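Local atomic coordinates of Lmo0325 protein (Listeria monocytogenes EGD-e, PDB entry 4RYK), a protein that probably binds DNA through a helix-turn-helix domain and acts as an Rgg-type transcriptional regulator, with a C-terminal domain built from helical repeats. Residues S81-F86 and E114-I119; L120-Q125 and S139-E144; Q184-S189 and H205-L210; L225-L230 and I247-Y252. All coordinates share one frame; numbering follows the deposited sequence.

Interaction 1. Residues S81-F86 and E114-I119; sequences SFWIDF and EVRKAI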
loop_
_atom_site.group_PDB
_atom_site.type_symbol
_atom_site.label_atom_id
_atom_site.label_comp_id
_atom_site.label_asym_id
_atom_site.label_seq_id
_atom_site.Cartn_x
_atom_site.Cartn_y
_atom_site.Cartn_z
ATOM N N SER A 81 2.759 -0.986 16.795
ATOM C CA SER A 81 1.940 0.130 16.386
ATOM C C SER A 81 2.529 1.468 16.864
ATOM O O SER A 81 1.827 2.505 16.859
ATOM C CB SER A 81 0.546 -0.079 16.980
ATOM O OG SER A 81 0.686 -0.264 18.386
ATOM N N PHE A 82 3.815 1.484 17.267
ATOM C CA PHE A 82 4.383 2.728 17.760
ATOM C C PHE A 82 4.107 3.875 16.819
ATOM O O PHE A 82 3.588 4.912 17.249
ATOM C CB PHE A 82 5.894 2.641 18.017
ATOM C CG PHE A 82 6.492 3.951 18.441
ATOM C CD1 PHE A 82 6.429 4.350 19.752
ATOM C CD2 PHE A 82 7.094 4.805 17.500
ATOM C CE1 PHE A 82 6.965 5.585 20.143
ATOM C CE2 PHE A 82 7.618 6.013 17.883
ATOM C CZ PHE A 82 7.557 6.413 19.222
ATOM N N TRP A 83 4.467 3.745 15.548
ATOM C CA TRP A 83 4.437 4.931 14.662
ATOM C C TRP A 83 2.991 5.363 14.346
ATOM O O TRP A 83 2.685 6.554 14.291
ATOM C CB TRP A 83 5.245 4.714 13.378
ATOM C CG TRP A 83 6.731 4.728 13.654
ATOM C CD1 TRP A 83 7.570 3.673 13.675
ATOM C CD2 TRP A 83 7.504 5.868 14.019
ATOM N NE1 TRP A 83 8.855 4.104 13.991
ATOM C CE2 TRP A 83 8.812 5.445 14.226
ATOM C CE3 TRP A 83 7.201 7.220 14.192
ATOM C CZ2 TRP A 83 9.812 6.313 14.624
ATOM C CZ3 TRP A 83 8.198 8.085 14.573
ATOM C CH2 TRP A 83 9.487 7.633 14.772
ATOM N N ILE A 84 2.119 4.389 14.149
ATOM C CA ILE A 84 0.684 4.670 13.990
ATOM C C ILE A 84 0.164 5.452 15.207
ATOM O O ILE A 84 -0.469 6.502 15.065
ATOM C CB ILE A 84 -0.109 3.363 13.895
ATOM C CG1 ILE A 84 0.183 2.657 12.559
ATOM C CG2 ILE A 84 -1.601 3.631 14.066
ATOM C CD1 ILE A 84 -0.027 1.147 12.611
ATOM N N ASP A 85 0.445 4.935 16.401
ATOM C CA ASP A 85 -0.055 5.577 17.630
ATOM C C ASP A 85 0.532 6.940 17.778
ATOM O O ASP A 85 -0.161 7.880 18.129
ATOM C CB ASP A 85 0.324 4.781 18.863
ATOM C CG ASP A 85 -0.298 3.412 18.875
ATOM O OD1 ASP A 85 -1.306 3.246 18.189
ATOM O OD2 ASP A 85 0.233 2.501 19.559
ATOM N N PHE A 86 1.825 7.063 17.513
ATOM C CA PHE A 86 2.492 8.335 17.755
ATOM C C PHE A 86 1.973 9.430 16.837
ATOM O O PHE A 86 1.803 10.595 17.220
ATOM C CB PHE A 86 4.006 8.177 17.556
ATOM C CG PHE A 86 4.766 9.453 17.730
ATOM C CD1 PHE A 86 4.834 10.076 18.988
ATOM C CD2 PHE A 86 5.368 10.071 16.648
ATOM C CE1 PHE A 86 5.520 11.266 19.165
ATOM C CE2 PHE A 86 6.069 11.255 16.812
ATOM C CZ PHE A 86 6.154 11.849 18.076
ATOM N N GLU A 114 15.378 3.568 23.320
ATOM C CA GLU A 114 15.899 4.891 23.715
ATOM C C GLU A 114 15.541 5.985 22.721
ATOM O O GLU A 114 15.114 7.091 23.109
ATOM C CB GLU A 114 17.422 4.900 23.905
ATOM C CG GLU A 114 17.956 4.401 25.241
ATOM C CD GLU A 114 17.318 5.060 26.456
ATOM O OE1 GLU A 114 16.669 4.317 27.235
ATOM O OE2 GLU A 114 17.463 6.303 26.635
ATOM N N VAL A 115 15.681 5.703 21.440
ATOM C CA VAL A 115 15.405 6.742 20.435
ATOM C C VAL A 115 13.935 7.022 20.369
ATOM O O VAL A 115 13.535 8.159 20.317
ATOM C CB VAL A 115 15.890 6.359 19.054
ATOM C CG1 VAL A 115 15.674 7.487 18.072
ATOM C CG2 VAL A 115 17.337 6.123 19.154
ATOM N N ARG A 116 13.115 5.986 20.403
ATOM C CA ARG A 116 11.666 6.210 20.371
ATOM C C ARG A 116 11.223 6.955 21.587
ATOM O O ARG A 116 10.395 7.877 21.496
ATOM C CB ARG A 116 10.925 4.896 20.224
ATOM C CG ARG A 116 11.060 4.345 18.816
ATOM C CD ARG A 116 10.303 3.041 18.661
ATOM N NE ARG A 116 10.283 2.491 17.294
ATOM C CZ ARG A 116 9.499 1.471 16.957
ATOM N NH1 ARG A 116 8.707 0.918 17.872
ATOM N NH2 ARG A 116 9.515 0.976 15.729
ATOM N N LYS A 117 11.773 6.596 22.731
ATOM C CA LYS A 117 11.458 7.343 23.971
ATOM C C LYS A 117 11.896 8.778 23.899
ATOM O O LYS A 117 11.174 9.665 24.338
ATOM C CB LYS A 117 12.081 6.689 25.178
ATOM C CG LYS A 117 11.419 5.361 25.474
ATOM C CD LYS A 117 11.831 4.792 26.817
ATOM C CE LYS A 117 13.211 4.189 26.799
ATOM N NZ LYS A 117 13.191 2.936 27.618
ATOM N N ALA A 118 13.061 9.018 23.304
ATOM C CA ALA A 118 13.541 10.401 23.182
ATOM C C ALA A 118 12.587 11.201 22.306
ATOM O O ALA A 118 12.280 12.360 22.564
ATOM C CB ALA A 118 14.971 10.430 22.642
ATOM N N ILE A 119 12.066 10.572 21.265
ATOM C CA ILE A 119 11.142 11.282 20.375
ATOM C C ILE A 119 9.886 11.705 21.126
ATOM O O ILE A 119 9.432 12.857 21.062
ATOM C CB ILE A 119 10.834 10.435 19.116
ATOM C CG1 ILE A 119 12.016 10.568 18.138
ATOM C CG2 ILE A 119 9.573 10.903 18.411
ATOM C CD1 ILE A 119 12.039 9.473 17.126
#
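Arg116 is the first residue of 114-119 to meet the other segment, and it does so with its whole length. CG stands anti to the carbonyl carbon, chi1 -73°, and from there the chain runs extended to NE, so that the methylenes pass over one face of the Phe82 ring. CD makes a CH-pi contact, 3.9 Å from the centroid of that ring. The guanidinium continues past the rim with its plane only 15° from the ring plane, bringing Arg116 NH1 to 3.3 Å from Phe82 CB. The Trp83 indole is turned steeply against the same guanidinium, with Trp83 NE1 3.6 Å from Arg116 NH2. These two nitrogens do not bond each other. Glu162, on helix 161-170, takes Trp83 NE1 in a hydrogen bond and Arg116 NE in a salt bridge, while Asp80 pairs with Arg116 NH1, so carboxylates fix the rotation of the flat group. Here helices 82-91 and 113-132 run parallel, the axes of the short segments 2° and 12.4 Å apart; helix 95-108 comes between them in sequence, making them alternate helices, consistent with stacked helical hairpins. One turn on, Ile119 splits its branches between two rings. Its CD1 lies at the edge of the Trp83 indole, 3.9 Å from CH2. Its CG2, anti to the backbone N, touches the tip of Phe86, 3.6 Å from CZ.

Interaction 2. Residues L120-Q125 and S139-E144; sequences LHTRIQ and SNISDE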
loop_
_atom_site.group_PDB
_atom_site.type_symbol
_atom_site.label_atom_id
_atom_site.label_comp_id
_atom_site.label_asym_id
_atom_site.label_seq_id
_atom_site.Cartn_x
_atom_site.Cartn_y
_atom_site.Cartn_z
ATOM N N LEU A 120 9.346 10.773 21.868
ATOM C CA LEU A 120 8.188 11.036 22.646
ATOM C C LEU A 120 8.443 12.130 23.695
ATOM O O LEU A 120 7.623 13.017 23.875
ATOM C CB LEU A 120 7.776 9.748 23.339
ATOM C CG LEU A 120 6.784 8.814 22.668
ATOM C CD1 LEU A 120 6.706 7.531 23.474
ATOM C CD2 LEU A 120 5.400 9.430 22.607
ATOM N N HIS A 121 9.550 12.026 24.433
ATOM C CA HIS A 121 9.864 13.037 25.418
ATOM C C HIS A 121 9.926 14.388 24.781
ATOM O O HIS A 121 9.350 15.325 25.312
ATOM C CB HIS A 121 11.215 12.789 26.054
ATOM C CG HIS A 121 11.157 11.890 27.237
ATOM N ND1 HIS A 121 11.670 10.609 27.226
ATOM C CD2 HIS A 121 10.664 12.096 28.481
ATOM C CE1 HIS A 121 11.501 10.058 28.414
ATOM N NE2 HIS A 121 10.894 10.941 29.191
ATOM N N THR A 122 10.624 14.520 23.652
ATOM C CA THR A 122 10.756 15.837 23.051
ATOM C C THR A 122 9.408 16.364 22.637
ATOM O O THR A 122 9.158 17.572 22.740
ATOM C CB THR A 122 11.692 15.920 21.829
ATOM O OG1 THR A 122 11.186 15.132 20.744
ATOM C CG2 THR A 122 13.065 15.434 22.177
ATOM N N ARG A 123 8.546 15.474 22.161
ATOM C CA ARG A 123 7.234 15.888 21.677
ATOM C C ARG A 123 6.388 16.317 22.863
ATOM O O ARG A 123 5.647 17.294 22.784
ATOM C CB ARG A 123 6.593 14.737 20.872
ATOM C CG ARG A 123 5.265 15.021 20.214
ATOM C CD ARG A 123 5.252 16.261 19.352
ATOM N NE ARG A 123 5.943 16.078 18.105
ATOM C CZ ARG A 123 5.358 16.094 16.907
ATOM N NH1 ARG A 123 4.046 16.292 16.770
ATOM N NH2 ARG A 123 6.102 15.924 15.832
ATOM N N ILE A 124 6.519 15.634 23.981
ATOM C CA ILE A 124 5.779 16.080 25.186
ATOM C C ILE A 124 6.296 17.439 25.730
ATOM O O ILE A 124 5.500 18.298 26.072
ATOM C CB ILE A 124 5.786 15.009 26.289
ATOM C CG1 ILE A 124 4.986 13.768 25.847
ATOM C CG2 ILE A 124 5.254 15.571 27.616
ATOM C CD1 ILE A 124 5.462 12.482 26.498
ATOM N N GLN A 125 7.605 17.657 25.775
ATOM C CA GLN A 125 8.125 18.979 26.186
ATOM C C GLN A 125 7.674 20.081 25.197
ATOM O O GLN A 125 7.216 21.148 25.620
ATOM C CB GLN A 125 9.651 19.022 26.299
ATOM C CG GLN A 125 10.303 17.990 27.207
ATOM C CD GLN A 125 11.809 17.852 26.940
ATOM O OE1 GLN A 125 12.291 18.023 25.810
ATOM N NE2 GLN A 125 12.555 17.531 27.980
ATOM N N SER A 139 10.216 23.360 21.069
ATOM C CA SER A 139 10.686 24.731 21.218
ATOM C C SER A 139 11.373 24.937 22.596
ATOM O O SER A 139 12.134 25.895 22.779
ATOM C CB SER A 139 9.510 25.707 20.994
ATOM O OG SER A 139 9.005 25.647 19.651
ATOM N N ASN A 140 11.130 24.008 23.533
ATOM C CA ASN A 140 11.667 24.056 24.920
ATOM C C ASN A 140 12.551 22.830 25.280
ATOM O O ASN A 140 12.672 22.439 26.444
ATOM C CB ASN A 140 10.469 24.123 25.879
ATOM C CG ASN A 140 10.798 24.774 27.219
ATOM O OD1 ASN A 140 11.927 24.714 27.701
ATOM N ND2 ASN A 140 9.790 25.394 27.835
ATOM N N ILE A 141 13.199 22.254 24.269
ATOM C CA ILE A 141 13.652 20.852 24.314
ATOM C C ILE A 141 15.059 20.595 24.859
ATOM O O ILE A 141 16.018 21.272 24.492
ATOM C CB ILE A 141 13.577 20.223 22.908
ATOM C CG1 ILE A 141 12.116 20.175 22.439
ATOM C CG2 ILE A 141 14.203 18.833 22.893
ATOM C CD1 ILE A 141 11.975 20.070 20.934
ATOM N N SER A 142 15.157 19.566 25.698
ATOM C CA SER A 142 16.425 19.088 26.229
ATOM C C SER A 142 17.432 18.691 25.162
ATOM O O SER A 142 17.101 17.981 24.195
ATOM C CB SER A 142 16.215 17.868 27.119
ATOM O OG SER A 142 15.764 18.254 28.401
ATOM N N ASP A 143 18.670 19.126 25.379
ATOM C CA ASP A 143 19.768 18.678 24.552
ATOM C C ASP A 143 19.928 17.184 24.649
ATOM O O ASP A 143 20.314 16.595 23.672
ATOM C CB ASP A 143 21.104 19.359 24.917
ATOM C CG ASP A 143 21.205 20.772 24.360
ATOM O OD1 ASP A 143 20.594 21.021 23.290
ATOM O OD2 ASP A 143 21.882 21.632 24.990
ATOM N N GLU A 144 19.658 16.587 25.813
ATOM C CA GLU A 144 19.874 15.151 26.014
ATOM C C GLU A 144 19.087 14.312 25.011
ATOM O O GLU A 144 19.599 13.358 24.474
ATOM C CB GLU A 144 19.538 14.706 27.441
ATOM C CG GLU A 144 18.055 14.681 27.805
ATOM C CD GLU A 144 17.813 14.743 29.321
ATOM O OE1 GLU A 144 18.132 13.755 30.016
ATOM O OE2 GLU A 144 17.297 15.763 29.834
#
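The carboxamide of Gln125 lies against the backbone where 139-144 passes from loop into helix, and both of its polar atoms turn to Ser142. CG is anti to the carbonyl carbon, and the chain stays extended beyond it, carrying the amide across to the loop. Ser142 N donates to Gln125 OE1 over 3.3 Å in a fairly straight bond, 160° at the hydrogen, although the donor sits above the carbonyl plane, 34° out of it. On the other side of the amide, Gln125 NE2 gives a weak hydrogen bond to Ser142 OG, also 3.3 Å long. Together the two bonds would favour this rotation of the carboxamide, with the oxygen toward the backbone and the nitrogen toward the hydroxyl. Ser142 OG in turn donates weakly to Glu144 OE2. Ser142 occupies the N-cap position of helix 143-153, so a glutamine from helix 113-132 binds the connection at the point where the next helix of this all-helical domain, probably TPR-like, starts. The apolar half lies beside this. Ile141 CG2, anti to its backbone N, packs at 3.7 Å against Thr122 CG2, the two side chains crossing obliquely, and the same methyl comes to 3.6 Å from Gln125 OE1. Thr122 can offer its methyl because OG1 is turned into the crowded position between the backbone N and the carbonyl carbon, chi1 64°, where it hydrogen-bonds Ile119 O one turn back. Tyr145, early in helix 143-153, touches the side chains of both Thr122 and Gln125.

Interaction 3. Residues Q184-S189 and H205-L210; sequences QIMLKS and HLFANL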
loop_
_atom_site.group_PDB
_atom_site.type_symbol
_atom_site.label_atom_id
_atom_site.label_comp_id
_atom_site.label_asym_id
_atom_site.label_seq_id
_atom_site.Cartn_x
_atom_site.Cartn_y
_atom_site.Cartn_z
ATOM N N GLN A 184 21.514 12.737 2.297
ATOM C CA GLN A 184 22.239 11.924 1.316
ATOM C C GLN A 184 22.185 10.433 1.686
ATOM O O GLN A 184 21.886 9.609 0.862
ATOM C CB GLN A 184 23.669 12.436 1.098
ATOM C CG GLN A 184 23.666 13.735 0.301
ATOM C CD GLN A 184 25.007 14.485 0.282
ATOM O OE1 GLN A 184 26.031 14.067 0.871
ATOM N NE2 GLN A 184 25.004 15.625 -0.402
ATOM N N ILE A 185 22.364 10.070 2.927
ATOM C CA ILE A 185 22.171 8.650 3.289
ATOM C C ILE A 185 20.740 8.140 3.049
ATOM O O ILE A 185 20.556 7.042 2.527
ATOM C CB ILE A 185 22.484 8.428 4.761
ATOM C CG1 ILE A 185 23.873 8.966 5.125
ATOM C CG2 ILE A 185 22.342 6.966 5.121
ATOM C CD1 ILE A 185 25.021 8.042 4.837
HETATM N N MSE A 186 19.742 8.933 3.471
HETATM C CA MSE A 186 18.285 8.691 3.244
HETATM C C MSE A 186 18.137 8.391 1.759
HETATM O O MSE A 186 17.443 7.442 1.371
HETATM C CB MSE A 186 17.340 9.864 3.752
HETATM C CG MSE A 186 15.698 10.037 3.822
HETATM SE SE MSE A 186 15.225 10.437 1.896
HETATM C CE MSE A 186 15.500 12.316 2.324
ATOM N N LEU A 187 18.721 9.205 0.894
ATOM C CA LEU A 187 18.495 9.013 -0.556
ATOM C C LEU A 187 18.885 7.628 -1.042
ATOM O O LEU A 187 18.224 7.116 -1.904
ATOM C CB LEU A 187 19.190 10.048 -1.430
ATOM C CG LEU A 187 18.593 11.442 -1.464
ATOM C CD1 LEU A 187 19.415 12.311 -2.421
ATOM C CD2 LEU A 187 17.111 11.397 -1.859
ATOM N N LYS A 188 19.929 7.025 -0.496
ATOM C CA LYS A 188 20.300 5.665 -0.901
ATOM C C LYS A 188 19.182 4.669 -0.556
ATOM O O LYS A 188 18.958 3.715 -1.246
ATOM C CB LYS A 188 21.554 5.227 -0.201
ATOM C CG LYS A 188 22.718 6.126 -0.530
ATOM C CD LYS A 188 24.040 5.551 -0.049
ATOM C CE LYS A 188 23.963 5.071 1.391
ATOM N NZ LYS A 188 25.322 4.797 1.959
ATOM N N SER A 189 18.477 4.892 0.528
ATOM C CA SER A 189 17.416 3.962 0.845
ATOM C C SER A 189 16.157 4.279 0.013
ATOM O O SER A 189 15.463 3.366 -0.424
ATOM C CB SER A 189 17.149 3.928 2.354
ATOM O OG SER A 189 16.333 5.022 2.749
ATOM N N HIS A 205 5.720 11.793 1.562
ATOM C CA HIS A 205 5.402 12.609 2.694
ATOM C C HIS A 205 6.633 13.366 3.230
ATOM O O HIS A 205 6.567 14.545 3.544
ATOM C CB HIS A 205 4.854 11.696 3.767
ATOM C CG HIS A 205 4.552 12.394 5.035
ATOM N ND1 HIS A 205 3.432 13.170 5.204
ATOM C CD2 HIS A 205 5.241 12.467 6.198
ATOM C CE1 HIS A 205 3.427 13.680 6.423
ATOM N NE2 HIS A 205 4.518 13.270 7.048
ATOM N N LEU A 206 7.742 12.669 3.382
ATOM C CA LEU A 206 8.937 13.313 3.898
ATOM C C LEU A 206 9.412 14.372 2.897
ATOM O O LEU A 206 9.752 15.485 3.285
ATOM C CB LEU A 206 10.030 12.283 4.073
ATOM C CG LEU A 206 11.420 12.874 4.384
ATOM C CD1 LEU A 206 11.335 13.740 5.634
ATOM C CD2 LEU A 206 12.452 11.797 4.579
ATOM N N PHE A 207 9.456 14.046 1.611
ATOM C CA PHE A 207 9.958 14.987 0.619
ATOM C C PHE A 207 9.055 16.213 0.529
ATOM O O PHE A 207 9.540 17.331 0.292
ATOM C CB PHE A 207 10.048 14.376 -0.771
ATOM C CG PHE A 207 11.145 13.350 -0.957
ATOM C CD1 PHE A 207 12.411 13.551 -0.463
ATOM C CD2 PHE A 207 10.898 12.205 -1.675
ATOM C CE1 PHE A 207 13.406 12.627 -0.674
ATOM C CE2 PHE A 207 11.880 11.277 -1.888
ATOM C CZ PHE A 207 13.152 11.491 -1.369
ATOM N N ALA A 208 7.743 16.004 0.661
ATOM C CA ALA A 208 6.791 17.133 0.722
ATOM C C ALA A 208 7.100 18.054 1.886
ATOM O O ALA A 208 7.175 19.265 1.707
ATOM C CB ALA A 208 5.390 16.628 0.885
ATOM N N ASN A 209 7.303 17.465 3.065
ATOM C CA ASN A 209 7.652 18.247 4.266
ATOM C C ASN A 209 8.914 19.050 4.139
ATOM O O ASN A 209 8.963 20.211 4.555
ATOM C CB ASN A 209 7.750 17.378 5.514
ATOM C CG ASN A 209 6.389 16.940 6.024
ATOM O OD1 ASN A 209 5.353 17.411 5.587
ATOM N ND2 ASN A 209 6.398 16.041 6.970
ATOM N N LEU A 210 9.940 18.438 3.573
ATOM C CA LEU A 210 11.199 19.155 3.374
ATOM C C LEU A 210 11.067 20.284 2.362
ATOM O O LEU A 210 11.610 21.378 2.567
ATOM C CB LEU A 210 12.262 18.222 2.858
ATOM C CG LEU A 210 12.695 17.140 3.832
ATOM C CD1 LEU A 210 13.755 16.268 3.158
ATOM C CD2 LEU A 210 13.217 17.733 5.143
#
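Apolar packing comes first, and selenomethionine Met186 carries most of it. CG leaves anti to the backbone N, then the chain bends at chi2 and again at chi3, folding the tip between Leu206 and Phe207. The Met186 and Leu206 side chains reach toward each other, and Met186 CG lies 3.8 Å from Leu206 CD2. The terminal CE of Met186 reaches 3.7 Å from Phe207 CE1 and lies more loosely by Leu210. Leu187 CD2 completes the packing at the edge of the Phe207 ring, 4.0 Å from CZ.

The second kind is Met-aromatic: Met186 SE stands 4.8 Å from the centroid of the Phe207 ring and approaches it obliquely, 55° off the normal. Tyr190 adds an edge-to-face contact to the same ring. The polar bond here stays inside one helix, where Ser189 OG donates in the carbonyl plane, on a lone pair, to Met186 O.

The axes of the two short segments stay 13.2 Å apart, a distance spanned by side chains, and cross at -150°, close to antiparallel. The segments belong to consecutive helices 176-193 and 197-216: a helical hairpin such as recurs in the TPR-like C-terminal domain of Rgg-type regulators.

Interaction 4. Residues L225-L230 and I247-Y252; sequences LVLEKL and IVANYY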
loop_
_atom_site.group_PDB
_atom_site.type_symbol
_atom_site.label_atom_id
_atom_site.label_comp_id
_atom_site.label_asym_id
_atom_site.label_seq_id
_atom_site.Cartn_x
_atom_site.Cartn_y
_atom_site.Cartn_z
ATOM N N LEU A 225 15.631 20.823 -5.620
ATOM C CA LEU A 225 16.173 19.459 -5.597
ATOM C C LEU A 225 15.216 18.486 -4.968
ATOM O O LEU A 225 14.967 17.389 -5.497
ATOM C CB LEU A 225 17.519 19.407 -4.872
ATOM C CG LEU A 225 18.606 20.154 -5.649
ATOM C CD1 LEU A 225 19.888 20.272 -4.847
ATOM C CD2 LEU A 225 18.857 19.531 -7.022
ATOM N N VAL A 226 14.685 18.872 -3.813
ATOM C CA VAL A 226 13.800 17.991 -3.080
ATOM C C VAL A 226 12.459 17.788 -3.817
ATOM O O VAL A 226 11.939 16.681 -3.860
ATOM C CB VAL A 226 13.572 18.491 -1.654
ATOM C CG1 VAL A 226 12.640 17.552 -0.927
ATOM C CG2 VAL A 226 14.890 18.548 -0.894
ATOM N N LEU A 227 11.924 18.856 -4.406
ATOM C CA LEU A 227 10.727 18.744 -5.217
ATOM C C LEU A 227 10.907 17.728 -6.334
ATOM O O LEU A 227 10.003 16.916 -6.594
ATOM C CB LEU A 227 10.316 20.100 -5.815
ATOM C CG LEU A 227 9.150 20.085 -6.814
ATOM C CD1 LEU A 227 7.868 19.546 -6.201
ATOM C CD2 LEU A 227 8.849 21.463 -7.334
ATOM N N GLU A 228 12.055 17.753 -7.000
ATOM C CA GLU A 228 12.303 16.797 -8.089
ATOM C C GLU A 228 12.192 15.348 -7.561
ATOM O O GLU A 228 11.702 14.434 -8.257
ATOM C CB GLU A 228 13.651 17.126 -8.730
ATOM C CG GLU A 228 14.227 16.120 -9.714
ATOM C CD GLU A 228 15.773 16.255 -9.914
ATOM O OE1 GLU A 228 16.360 17.371 -9.708
ATOM O OE2 GLU A 228 16.404 15.214 -10.279
ATOM N N LYS A 229 12.604 15.127 -6.318
ATOM C CA LYS A 229 12.485 13.803 -5.720
ATOM C C LYS A 229 11.058 13.459 -5.402
ATOM O O LYS A 229 10.661 12.316 -5.521
ATOM C CB LYS A 229 13.242 13.694 -4.410
ATOM C CG LYS A 229 14.746 13.820 -4.544
ATOM C CD LYS A 229 15.394 12.603 -5.179
ATOM C CE LYS A 229 16.599 13.120 -5.956
ATOM N NZ LYS A 229 17.525 12.047 -6.225
ATOM N N LEU A 230 10.313 14.438 -4.916
ATOM C CA LEU A 230 8.897 14.235 -4.640
ATOM C C LEU A 230 8.175 13.875 -5.969
ATOM O O LEU A 230 7.361 12.972 -6.001
ATOM C CB LEU A 230 8.304 15.485 -4.028
ATOM C CG LEU A 230 6.782 15.471 -3.941
ATOM C CD1 LEU A 230 6.325 14.355 -3.051
ATOM C CD2 LEU A 230 6.280 16.772 -3.372
ATOM N N ILE A 247 -0.464 15.691 -6.543
ATOM C CA ILE A 247 -1.169 16.951 -6.381
ATOM C C ILE A 247 -0.275 17.859 -5.530
ATOM O O ILE A 247 -0.059 19.045 -5.842
ATOM C CB ILE A 247 -2.542 16.790 -5.694
ATOM C CG1 ILE A 247 -3.463 15.835 -6.455
ATOM C CG2 ILE A 247 -3.246 18.143 -5.602
ATOM C CD1 ILE A 247 -4.662 15.415 -5.602
ATOM N N VAL A 248 0.252 17.269 -4.474
ATOM C CA VAL A 248 1.176 17.979 -3.572
ATOM C C VAL A 248 2.346 18.544 -4.349
ATOM O O VAL A 248 2.676 19.746 -4.202
ATOM C CB VAL A 248 1.679 17.084 -2.451
ATOM C CG1 VAL A 248 2.650 17.864 -1.570
ATOM C CG2 VAL A 248 0.529 16.558 -1.598
ATOM N N ALA A 249 2.956 17.701 -5.188
ATOM C CA ALA A 249 4.064 18.150 -6.068
ATOM C C ALA A 249 3.654 19.297 -7.000
ATOM O O ALA A 249 4.412 20.252 -7.192
ATOM C CB ALA A 249 4.600 16.992 -6.887
ATOM N N ASN A 250 2.441 19.227 -7.551
ATOM C CA ASN A 250 1.951 20.320 -8.380
ATOM C C ASN A 250 1.814 21.609 -7.580
ATOM O O ASN A 250 2.171 22.680 -8.094
ATOM C CB ASN A 250 0.607 20.018 -9.055
ATOM C CG ASN A 250 0.729 19.071 -10.257
ATOM O OD1 ASN A 250 1.812 18.829 -10.786
ATOM N ND2 ASN A 250 -0.411 18.553 -10.704
ATOM N N TYR A 251 1.286 21.515 -6.347
ATOM C CA TYR A 251 1.212 22.662 -5.471
ATOM C C TYR A 251 2.604 23.315 -5.252
ATOM O O TYR A 251 2.795 24.510 -5.465
ATOM C CB TYR A 251 0.591 22.310 -4.111
ATOM C CG TYR A 251 0.613 23.536 -3.237
ATOM C CD1 TYR A 251 1.705 23.814 -2.434
ATOM C CD2 TYR A 251 -0.438 24.448 -3.269
ATOM C CE1 TYR A 251 1.764 24.984 -1.674
ATOM C CE2 TYR A 251 -0.408 25.606 -2.531
ATOM C CZ TYR A 251 0.698 25.888 -1.734
ATOM O OH TYR A 251 0.699 27.057 -1.005
ATOM N N TYR A 252 3.571 22.533 -4.809
ATOM C CA TYR A 252 4.906 23.096 -4.546
ATOM C C TYR A 252 5.654 23.621 -5.792
ATOM O O TYR A 252 6.409 24.588 -5.692
ATOM C CB TYR A 252 5.766 22.119 -3.715
ATOM C CG TYR A 252 5.272 22.001 -2.288
ATOM C CD1 TYR A 252 5.271 23.107 -1.437
ATOM C CD2 TYR A 252 4.822 20.802 -1.780
ATOM C CE1 TYR A 252 4.821 23.013 -0.131
ATOM C CE2 TYR A 252 4.352 20.694 -0.467
ATOM C CZ TYR A 252 4.331 21.798 0.337
ATOM O OH TYR A 252 3.875 21.705 1.628
#
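Leu227 and Leu230 share one conformation: CG anti to the backbone N, chi1 174° and 169°. Spaced three residues apart, they leave the same side of helix 220-235 and send their methyls toward helix 243-259, where Ala249 lies opposite. Leu230 CD2 rests on the alanine's backbone and methyl together, 3.8 Å from Ala249 CA and 3.9 Å from Ala249 CB. A small side chain at this point lets the leucine come down almost onto the helix itself. The same methyl also lies 4.2 Å from Val248 CG1. Leu227 uses CD1 in a similar way, 3.7 Å from Ala249 O and 4.1 Å from Tyr252 CB. Tyr252 meets Leu227 through CB and its backbone rather than its ring. With CG anti to the carbonyl carbon, its ring leads away from helix 220-235, one face against Tyr251 CD1, and its hydroxyl hydrogen-bonds Asp212 on helix 197-216. The opposite side of helix 243-259 faces the second subunit, where Asn250 bonds to Glu279 O and His281 of that other chain. The axes of the short segments approach to 9.9 Å and cross at -155°, with CA atoms of Leu230 and Ala249 6.4 Å from each other. Leucines seated over an alanine in a nearly antiparallel pair of consecutive helices make a helical hairpin, consistent with the TPR-like fold of the Rgg C-terminal domain.

From the N terminus, interaction 1 comes first, joining helix 82-91 to helix 113-132 across the intervening helix 95-108. Interaction 2 continues on helix 113-132 and brings together the ends of the partly disordered connection between helices 113-132 and 143-153. The two touch through Leu120, which packs on Phe82 and Phe86. Interaction 3 then closes the turn between helices 176-193 and 197-216, and interaction 4 the turn between helices 220-235 and 243-259. These last two also touch, Phe207 lying against Val226, Lys229 and Leu230. All four follow in series, none nesting or crossing. Interactions 1 and 4 lie on opposite sides of the chain's centre, their centres about 28 Å apart.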